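PDB 3HZ2: Beta/gama crystallin family protein from Methanosarcina acetivorans, which binds calcium ions through a single betagamma-crystallin domain made of two Greek key motifs. Local coordinates for residues Ile35-Val40 and Pro62-Val68. Numbering follows the deposited sequence.
With CA (calcium ion), chain E.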
loop_
_atom_site.group_PDB
_atom_site.type_symbol
_atom_site.label_atom_id
_atom_site.label_comp_id
_atom_site.label_asym_id
_atom_site.label_seq_id
_atom_site.Cartn_x
_atom_site.Cartn_y
_atom_site.Cartn_z
ATOM N N ILE A 35 -4.382 1.640 5.776
ATOM C CA ILE A 35 -4.172 2.262 4.468
ATOM C C ILE A 35 -5.433 2.500 3.637
ATOM O O ILE A 35 -6.207 1.576 3.378
ATOM C CB ILE A 35 -3.146 1.458 3.648
ATOM C CG1 ILE A 35 -1.801 1.462 4.383
ATOM C CG2 ILE A 35 -2.993 2.070 2.258
ATOM C CD1 ILE A 35 -0.781 0.481 3.837
ATOM N N SER A 36 -5.618 3.753 3.215
ATOM C CA SER A 36 -6.783 4.160 2.430
ATOM C C SER A 36 -6.477 4.841 1.102
ATOM O O SER A 36 -7.365 5.005 0.265
ATOM C CB SER A 36 -7.664 5.077 3.260
ATOM O OG SER A 36 -8.193 4.357 4.346
ATOM N N SER A 37 -5.236 5.270 0.923
ATOM C CA SER A 37 -4.829 5.888 -0.333
ATOM C C SER A 37 -3.373 5.509 -0.563
ATOM O O SER A 37 -2.631 5.249 0.388
ATOM C CB SER A 37 -5.031 7.414 -0.302
ATOM O OG SER A 37 -4.344 8.029 0.766
ATOM N N ILE A 38 -2.969 5.455 -1.826
ATOM C CA ILE A 38 -1.617 5.039 -2.167
ATOM C C ILE A 38 -1.063 5.785 -3.374
ATOM O O ILE A 38 -1.805 6.157 -4.281
ATOM C CB ILE A 38 -1.588 3.526 -2.516
ATOM C CG1 ILE A 38 -2.126 2.699 -1.345
ATOM C CG2 ILE A 38 -0.168 3.097 -2.886
ATOM C CD1 ILE A 38 -2.372 1.235 -1.687
ATOM N N LYS A 39 0.251 5.987 -3.376
ATOM C CA LYS A 39 0.929 6.635 -4.495
ATOM C C LYS A 39 2.107 5.764 -4.911
ATOM O O LYS A 39 3.100 5.684 -4.193
ATOM C CB LYS A 39 1.459 8.015 -4.101
ATOM C CG LYS A 39 0.414 9.100 -3.959
ATOM C CD LYS A 39 1.097 10.438 -3.712
ATOM C CE LYS A 39 0.110 11.532 -3.357
ATOM N NZ LYS A 39 0.831 12.830 -3.134
ATOM N N VAL A 40 1.995 5.096 -6.056
ATOM C CA VAL A 40 3.093 4.268 -6.533
ATOM C C VAL A 40 3.957 5.162 -7.417
ATOM O O VAL A 40 3.605 5.443 -8.560
ATOM C CB VAL A 40 2.591 3.066 -7.363
ATOM C CG1 VAL A 40 3.780 2.255 -7.871
ATOM C CG2 VAL A 40 1.687 2.183 -6.508
ATOM N N PRO A 62 2.558 1.995 -11.367
ATOM C CA PRO A 62 2.736 3.440 -11.197
ATOM C C PRO A 62 1.445 4.227 -11.372
ATOM O O PRO A 62 0.702 4.024 -12.329
ATOM C CB PRO A 62 3.772 3.783 -12.263
ATOM C CG PRO A 62 4.615 2.545 -12.293
ATOM C CD PRO A 62 3.575 1.451 -12.285
ATOM N N GLY A 63 1.190 5.130 -10.434
ATOM C CA GLY A 63 -0.010 5.940 -10.495
ATOM C C GLY A 63 -0.477 6.302 -9.102
ATOM O O GLY A 63 0.138 5.902 -8.108
ATOM N N GLU A 64 -1.564 7.059 -9.016
ATOM C CA GLU A 64 -2.081 7.452 -7.716
ATOM C C GLU A 64 -3.491 6.943 -7.501
ATOM O O GLU A 64 -4.309 6.907 -8.424
ATOM C CB GLU A 64 -2.004 8.974 -7.557
ATOM C CG GLU A 64 -0.564 9.451 -7.512
ATOM C CD GLU A 64 -0.413 10.897 -7.107
ATOM O OE1 GLU A 64 -1.413 11.514 -6.678
ATOM O OE2 GLU A 64 0.720 11.410 -7.213
ATOM N N TYR A 65 -3.764 6.534 -6.269
ATOM C CA TYR A 65 -5.059 5.986 -5.911
ATOM C C TYR A 65 -5.583 6.719 -4.689
ATOM O O TYR A 65 -5.264 6.355 -3.563
ATOM C CB TYR A 65 -4.899 4.489 -5.625
ATOM C CG TYR A 65 -4.095 3.773 -6.694
ATOM C CD1 TYR A 65 -2.698 3.784 -6.679
ATOM C CD2 TYR A 65 -4.734 3.131 -7.756
ATOM C CE1 TYR A 65 -1.959 3.175 -7.699
ATOM C CE2 TYR A 65 -4.005 2.525 -8.778
ATOM C CZ TYR A 65 -2.620 2.551 -8.744
ATOM O OH TYR A 65 -1.907 1.968 -9.765
ATOM N N SER A 66 -6.381 7.758 -4.925
ATOM C CA SER A 66 -6.938 8.568 -3.845
ATOM C C SER A 66 -7.766 7.741 -2.870
ATOM O O SER A 66 -8.003 8.154 -1.735
ATOM C CB SER A 66 -7.784 9.702 -4.426
ATOM O OG SER A 66 -8.815 9.194 -5.252
ATOM N N SER A 67 -8.214 6.579 -3.329
ATOM C CA SER A 67 -8.990 5.650 -2.514
ATOM C C SER A 67 -8.562 4.241 -2.922
ATOM O O SER A 67 -8.626 3.896 -4.097
ATOM C CB SER A 67 -10.485 5.820 -2.775
ATOM O OG SER A 67 -11.217 4.774 -2.160
ATOM N N VAL A 68 -8.123 3.431 -1.965
ATOM C CA VAL A 68 -7.689 2.072 -2.293
ATOM C C VAL A 68 -8.794 1.270 -2.971
ATOM O O VAL A 68 -8.526 0.383 -3.777
ATOM C CB VAL A 68 -7.213 1.302 -1.037
ATOM C CG1 VAL A 68 -5.900 1.886 -0.538
ATOM C CG2 VAL A 68 -8.265 1.369 0.052
HETATM CA CA CA E . -7.960 4.459 6.809
HETATM O O HOH W 1 1.965 13.405 -5.877
HETATM O O HOH W 2 -0.792 13.899 -5.525
HETATM O O HOH W 3 -10.552 4.713 6.172
HETATM O O HOH W 4 -7.705 4.087 9.344
HETATM O O HOH W 5 -8.850 6.777 7.819
#
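Strand 63-65 runs antiparallel along strand 37-40 as the outermost strand of its sheet. Ile38 and Tyr65 share two hydrogen bonds (Tyr65 N to Ile38 O 2.8 Å, Ile38 N to Tyr65 O 3.0 Å), as do Val40 and Gly63 (Val40 N to Gly63 O 2.9 Å, Gly63 N to Val40 O 3.1 Å). On the inward face the flat Tyr65 ring lies beside Ile38 and Val40, its CD1 4.3 Å from Ile38 CB and its CE1 4.0 Å from Val40 CG2, while its hydroxyl is hydrogen-bonded to Gly61 O. Gly63 suits its place because its backbone angles would jam a CB against the preceding carbonyl. After Tyr65 the chain turns, and Val68 comes back as a compact knob: its CG1 lies 3.8 Å from Ile38 CD1 and 4.0 Å from Ile35 CG2, filling the hollow between the two isoleucines, while Val68 N hydrogen-bonds Ser36 O (2.8 Å). Leu60 and Phe47 of the second sheet add to this core around Ile38. On the outward face the long, extended Lys39 and Glu64 stand side by side, two waters joining NZ to the carboxylate, and Phe13 makes a cation-pi contact with Lys39. Ser36 and Ser37 form a classic bulge opposite Tyr8; the short Ser36 side chain puts OG 2.5 Å from the calcium and also hydrogen-bonds Asp75. Main-chain oxygens of Glu9 and Lys34, the Asn76 side chain and three waters complete the site. Thus edge strand 63-65 of the second Greek key joins the first key's sheet, beside an Asn-Asp-Lys-Ile-Ser-Ser run matching the betagamma-crystallin calcium motif (N/D-N/D-X-X-S/T-S).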